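Local coordinates for inositol-1-monophosphatase (Mycobacterium tuberculosis, PDB 2Q74) that hydrolyses inositol 1-phosphate to myo-inositol and phosphate and forms a dimer whose assembly is induced by its activator, magnesium, at the interface of chains A and B. Sequence-based numbering; all coordinates share one arbitrary frame. Chains: chain A/B, Inositol-1-monophosphatase.

Contact 1: the interface of chains A and B. Residues chain A 110, 114; chain B 174-176, 203, 224.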
# COMPACT_ATOMS: atom_id res chain seq x y z
N VAL A 110 1.35 -5.77 11.35
CA VAL A 110 1.43 -4.34 11.58
C VAL A 110 0.26 -3.67 10.86
O VAL A 110 -0.42 -2.80 11.39
CB VAL A 110 2.78 -3.79 11.10
CG1 VAL A 110 2.77 -2.29 11.11
CG2 VAL A 110 3.88 -4.28 11.99
N TYR A 114 -2.94 -1.41 12.43
CA TYR A 114 -3.12 -0.01 12.04
C TYR A 114 -4.33 0.23 11.15
O TYR A 114 -4.72 1.36 10.94
CB TYR A 114 -1.87 0.51 11.33
CG TYR A 114 -0.75 0.98 12.25
CD1 TYR A 114 0.13 0.07 12.81
CD2 TYR A 114 -0.57 2.34 12.54
CE1 TYR A 114 1.15 0.48 13.65
CE2 TYR A 114 0.46 2.75 13.37
CZ TYR A 114 1.31 1.81 13.92
OH TYR A 114 2.36 2.16 14.71
N MET B 174 8.49 3.32 17.83
CA MET B 174 7.17 2.70 17.82
C MET B 174 6.32 3.22 16.67
O MET B 174 5.18 2.81 16.50
CB MET B 174 6.48 3.02 19.16
CG MET B 174 7.06 2.25 20.32
SD MET B 174 6.45 0.55 20.30
CE MET B 174 7.63 -0.34 19.26
N ALA B 175 6.89 4.13 15.88
CA ALA B 175 6.12 4.87 14.88
C ALA B 175 6.20 4.16 13.53
O ALA B 175 7.27 3.63 13.15
CB ALA B 175 6.61 6.31 14.78
N LEU B 176 5.06 4.11 12.85
CA LEU B 176 5.00 3.63 11.48
C LEU B 176 5.11 4.82 10.53
O LEU B 176 4.24 5.72 10.51
CB LEU B 176 3.69 2.87 11.26
CG LEU B 176 3.48 2.18 9.91
CD1 LEU B 176 4.54 1.14 9.64
CD2 LEU B 176 2.09 1.58 9.93
N ARG B 203 9.56 1.98 13.94
CA ARG B 203 8.87 0.68 13.96
C ARG B 203 8.96 -0.08 12.63
O ARG B 203 9.40 -1.22 12.61
CB ARG B 203 7.41 0.93 14.31
CG ARG B 203 6.56 -0.29 14.60
CD ARG B 203 5.14 0.22 14.82
NE ARG B 203 4.21 -0.79 15.26
CZ ARG B 203 4.10 -1.24 16.50
NH1 ARG B 203 4.89 -0.80 17.47
NH2 ARG B 203 3.20 -2.18 16.78
N ASP B 224 1.85 6.80 11.64
CA ASP B 224 2.21 7.67 12.74
C ASP B 224 2.88 8.95 12.25
O ASP B 224 2.79 10.03 12.91
CB ASP B 224 3.13 6.93 13.72
CG ASP B 224 2.39 5.85 14.48
OD1 ASP B 224 1.30 6.15 15.02
OD2 ASP B 224 2.88 4.71 14.56

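Contact 2: the interface of chains A and B. Residues chain A 181, 188-189, 192-193; chain B 192, 196, 199, 205.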
# COMPACT_ATOMS: atom_id res chain seq x y z
N PHE A 181 11.02 -5.50 4.81
CA PHE A 181 12.06 -5.81 5.78
C PHE A 181 11.68 -7.14 6.39
O PHE A 181 10.58 -7.28 6.94
CB PHE A 181 12.15 -4.71 6.84
CG PHE A 181 12.70 -3.40 6.32
CD1 PHE A 181 12.07 -2.20 6.63
CD2 PHE A 181 13.84 -3.37 5.54
CE1 PHE A 181 12.58 -1.00 6.16
CE2 PHE A 181 14.35 -2.17 5.07
CZ PHE A 181 13.72 -0.99 5.39
N ARG A 188 18.25 -4.42 9.82
CA ARG A 188 17.45 -3.59 8.89
C ARG A 188 18.17 -2.50 8.09
O ARG A 188 17.89 -2.33 6.91
CB ARG A 188 16.26 -2.96 9.61
CG ARG A 188 15.15 -3.95 9.86
CD ARG A 188 13.85 -3.28 10.22
NE ARG A 188 12.77 -4.25 10.33
CZ ARG A 188 11.51 -3.93 10.63
NH1 ARG A 188 11.16 -2.66 10.86
NH2 ARG A 188 10.59 -4.89 10.71
N GLU A 189 19.04 -1.73 8.73
CA GLU A 189 19.72 -0.65 8.02
C GLU A 189 20.52 -1.13 6.80
O GLU A 189 20.58 -0.42 5.81
CB GLU A 189 20.63 0.16 8.96
CG GLU A 189 20.84 1.58 8.47
CD GLU A 189 21.93 2.33 9.19
OE1 GLU A 189 22.10 2.13 10.42
OE2 GLU A 189 22.61 3.15 8.52
N ALA A 192 18.16 -1.64 3.94
CA ALA A 192 17.79 -0.31 3.45
C ALA A 192 18.90 0.29 2.61
O ALA A 192 18.66 0.93 1.59
CB ALA A 192 17.45 0.59 4.62
N GLU A 193 20.13 0.06 3.06
CA GLU A 193 21.33 0.50 2.37
C GLU A 193 21.40 -0.15 0.99
O GLU A 193 21.66 0.51 -0.01
CB GLU A 193 22.56 0.11 3.20
CG GLU A 193 23.74 1.07 3.13
CD GLU A 193 23.63 2.20 4.15
OE1 GLU A 193 23.36 1.92 5.35
OE2 GLU A 193 23.84 3.38 3.75
N ALA B 192 16.97 7.66 -0.61
CA ALA B 192 16.96 6.27 -0.15
C ALA B 192 18.04 6.05 0.89
O ALA B 192 17.85 5.32 1.87
CB ALA B 192 17.18 5.33 -1.34
N ALA B 196 17.50 4.86 4.86
CA ALA B 196 18.19 3.75 5.49
C ALA B 196 18.67 4.14 6.88
O ALA B 196 18.61 3.34 7.80
CB ALA B 196 19.34 3.26 4.62
N VAL B 199 15.49 4.26 9.11
CA VAL B 199 14.84 2.95 9.20
C VAL B 199 14.96 2.26 10.56
O VAL B 199 13.96 1.80 11.09
CB VAL B 199 15.32 1.99 8.09
CG1 VAL B 199 15.00 0.52 8.44
CG2 VAL B 199 14.70 2.37 6.74
N VAL B 205 8.47 0.88 7.93
CA VAL B 205 8.29 1.88 6.88
C VAL B 205 7.22 1.43 5.86
O VAL B 205 7.06 0.23 5.57
CB VAL B 205 9.66 2.14 6.16
CG1 VAL B 205 9.53 3.18 5.08
CG2 VAL B 205 10.71 2.57 7.16

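Contact 3: the interface of chains A and B. Residues chain A 110-111, 116, 208-209; chain B 176, 206, 223.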
# COMPACT_ATOMS: atom_id res chain seq x y z
N VAL A 110 1.35 -5.77 11.35
CA VAL A 110 1.43 -4.34 11.58
C VAL A 110 0.26 -3.67 10.86
O VAL A 110 -0.42 -2.80 11.39
CB VAL A 110 2.78 -3.79 11.10
CG1 VAL A 110 2.77 -2.29 11.11
CG2 VAL A 110 3.88 -4.28 11.99
N ASN A 111 0.02 -4.11 9.63
CA ASN A 111 -1.05 -3.57 8.81
C ASN A 111 -2.40 -3.78 9.47
O ASN A 111 -3.20 -2.84 9.58
CB ASN A 111 -1.02 -4.19 7.42
CG ASN A 111 -0.03 -3.50 6.50
OD1 ASN A 111 0.29 -2.37 6.74
ND2 ASN A 111 0.42 -4.17 5.43
N ILE A 116 -4.44 -0.74 7.90
CA ILE A 116 -4.04 -0.61 6.52
C ILE A 116 -4.52 -1.88 5.79
O ILE A 116 -4.12 -2.98 6.14
CB ILE A 116 -2.50 -0.44 6.40
CG1 ILE A 116 -2.06 0.82 7.17
CG2 ILE A 116 -2.07 -0.41 4.91
CD1 ILE A 116 -0.57 0.99 7.24
N ILE A 208 4.65 -2.22 1.14
CA ILE A 208 3.25 -2.38 1.49
C ILE A 208 2.98 -3.09 2.82
O ILE A 208 1.94 -2.86 3.42
CB ILE A 208 2.54 -3.09 0.32
CG1 ILE A 208 2.39 -2.10 -0.84
CG2 ILE A 208 1.15 -3.67 0.71
CD1 ILE A 208 1.89 -2.75 -2.10
N GLY A 209 3.90 -3.91 3.30
CA GLY A 209 3.78 -4.57 4.59
C GLY A 209 3.25 -6.00 4.56
O GLY A 209 2.83 -6.50 5.63
N LEU B 176 5.06 4.11 12.85
CA LEU B 176 5.00 3.63 11.48
C LEU B 176 5.11 4.82 10.53
O LEU B 176 4.24 5.72 10.51
CB LEU B 176 3.69 2.87 11.26
CG LEU B 176 3.48 2.18 9.91
CD1 LEU B 176 4.54 1.14 9.64
CD2 LEU B 176 2.09 1.58 9.93
N ARG B 206 6.46 2.39 5.34
CA ARG B 206 5.47 2.12 4.30
C ARG B 206 5.78 3.04 3.09
O ARG B 206 6.09 4.24 3.28
CB ARG B 206 4.04 2.37 4.81
CG ARG B 206 3.44 1.28 5.75
CD ARG B 206 3.35 -0.16 5.11
NE ARG B 206 4.20 -1.12 5.84
CZ ARG B 206 3.76 -2.00 6.74
NH1 ARG B 206 2.48 -2.11 7.00
NH2 ARG B 206 4.58 -2.81 7.35
N LEU B 223 -0.93 5.73 9.63
CA LEU B 223 0.50 5.95 9.80
C LEU B 223 0.69 6.88 11.00
O LEU B 223 -0.19 7.65 11.32
CB LEU B 223 1.08 6.62 8.57
CG LEU B 223 1.05 5.87 7.25
CD1 LEU B 223 1.54 6.86 6.20
CD2 LEU B 223 1.89 4.59 7.27
O HOH W 1 2.16 -5.17 7.99

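Contact 1: the interface of chains A and B
Helix 109-114 of chain A, carrying A:Tyr114 at its end, meets the start of strand 176-181 of chain B and the chain B loops holding B:Arg203 and B:Asp224. In the inositol monophosphatase family this helix begins at the last residue of the DPIDGT metal-binding motif, so the patch illustrates how a dimer contact can lie next to catalytic machinery. The phenol OH of A:Tyr114 donates a hydrogen bond to the carboxylate oxygen OD2 of B:Asp224, 2.6 Å away. It arrives on the syn side, 17° out of the carboxylate plane, while ring and carboxylate planes stand 70° apart. OD2 also accepts the backbone N of B:Leu176 at 2.8 Å, through its anti lone pair; two donors therefore grip one oxygen, and the intrachain bond positions the carboxylate for the tyrosine. One face of the ring is capped by B:Leu176, whose CD2 methyl lies over its centre, 3.6 Å from the centroid. With CG anti to the backbone N (chi1 -175°), the leucine side chain runs antiparallel to the tyrosine's, and its methyls meet A:Val110 CG1 tip to tip. B:Arg203 occupies the ring edge, NE 3.7 Å from CE1 of A:Tyr114, its guanidinium steeply tilted from the ring; B:Met174 SD sits at that guanidinium's own edge.

Contact 2: the interface of chains A and B
The phenyl ring of A:Phe181 is met by B:Val199, which comes from the opposite direction and grasps the end of the ring formed by CE1 and CZ. Its CG1 methyl stands above one face near this rim, 3.6 Å from CZ of A:Phe181, while CG2 lies further out past the ring, 3.7 Å from the same CZ. The aliphatic chain of A:Arg188, extended from CG to NE, runs above that same face. Beyond CE1 of A:Phe181 comes the CG2 methyl of B:Val205, at 4.1 Å. Both branches of B:Val199 are thus employed: with CG1 anti to its backbone N (chi1 161°), that methyl touches both the ring and CB of A:Arg188, 3.9 Å from the latter, and CG2 turns toward CB of A:Ala192, also at 3.9 Å. Beside this cluster, helix 188-198 of chain A packs against its own counterpart, the two running antiparallel. Small side chains allow a close approach, CB of A:Ala192 touching CB of B:Ala196 at 3.3 Å, and the backbone of A:Glu193 lies against the same methyl. B:Ala192, one turn before B:Ala196, adds little contact. As a worked example of a self-complementary apolar surface, repeated about the two-fold axis, this helix pair and its flanking aromatic ring probably help to hold the homodimer of the phosphatase together.

Contact 3: the interface of chains A and B
Face contact comes first: B:Arg206 of strand 204-206 reaches across the dimer interface and lays one face of its guanidinium on the backbone of A:Gly209, whose CA lies 3.3 Å from CZ of the arginine. The bend at chi2 (-60°) places CD 3.5 Å from the carbonyl O of A:Ile208, and chi3 (117°) then turns NE and the guanidinium toward A:Gly209. This arginine probably also belongs to the substrate site, in which case one residue would serve both recognition and assembly. Apolar packing lies alongside, where CD1 of A:Ile116 meets CD2 of B:Leu176 tip to tip at 3.8 Å, with B:Leu223 behind. Among polar links, the amide ND2 of A:Asn111 donates to the carbonyl O of A:Ile208 at 2.8 Å, nearly straight and in the carbonyl plane, on a lone pair. That bond helps to fix the rotation of the amide, which stands 76° from the guanidinium plane. The direct approach of A:Asn111 OD1 to the arginine is too short in the model and remains doubtful. A water may bridge the chains, although its link to chain B relies on the same NH1: it lies 3.2 Å from NH1 of B:Arg206, 2.9 Å from the backbone N of A:Asn111 and 2.8 Å from the carbonyl O of A:Gly209.

Contacts 1 and 3 are neighbours, the centres of their C-alpha atoms about 7 Å apart, and share A:Val110 and B:Leu176; contact 2 stands about 15 Å from each. Helix 109-114 serves contacts 1 and 3, while strand 176-181 contributes its first residue, from chain B, there and its last, from chain A, to contact 2, and strand 204-206 joins contacts 2 and 3. Two-fold symmetry repeats every contact with the chains exchanged. Because helix 109-114 begins at the end of the metal-binding motif, ordering by magnesium could plausibly shape contacts 1 and 3 and so promote dimerization, although the structure alone does not show this.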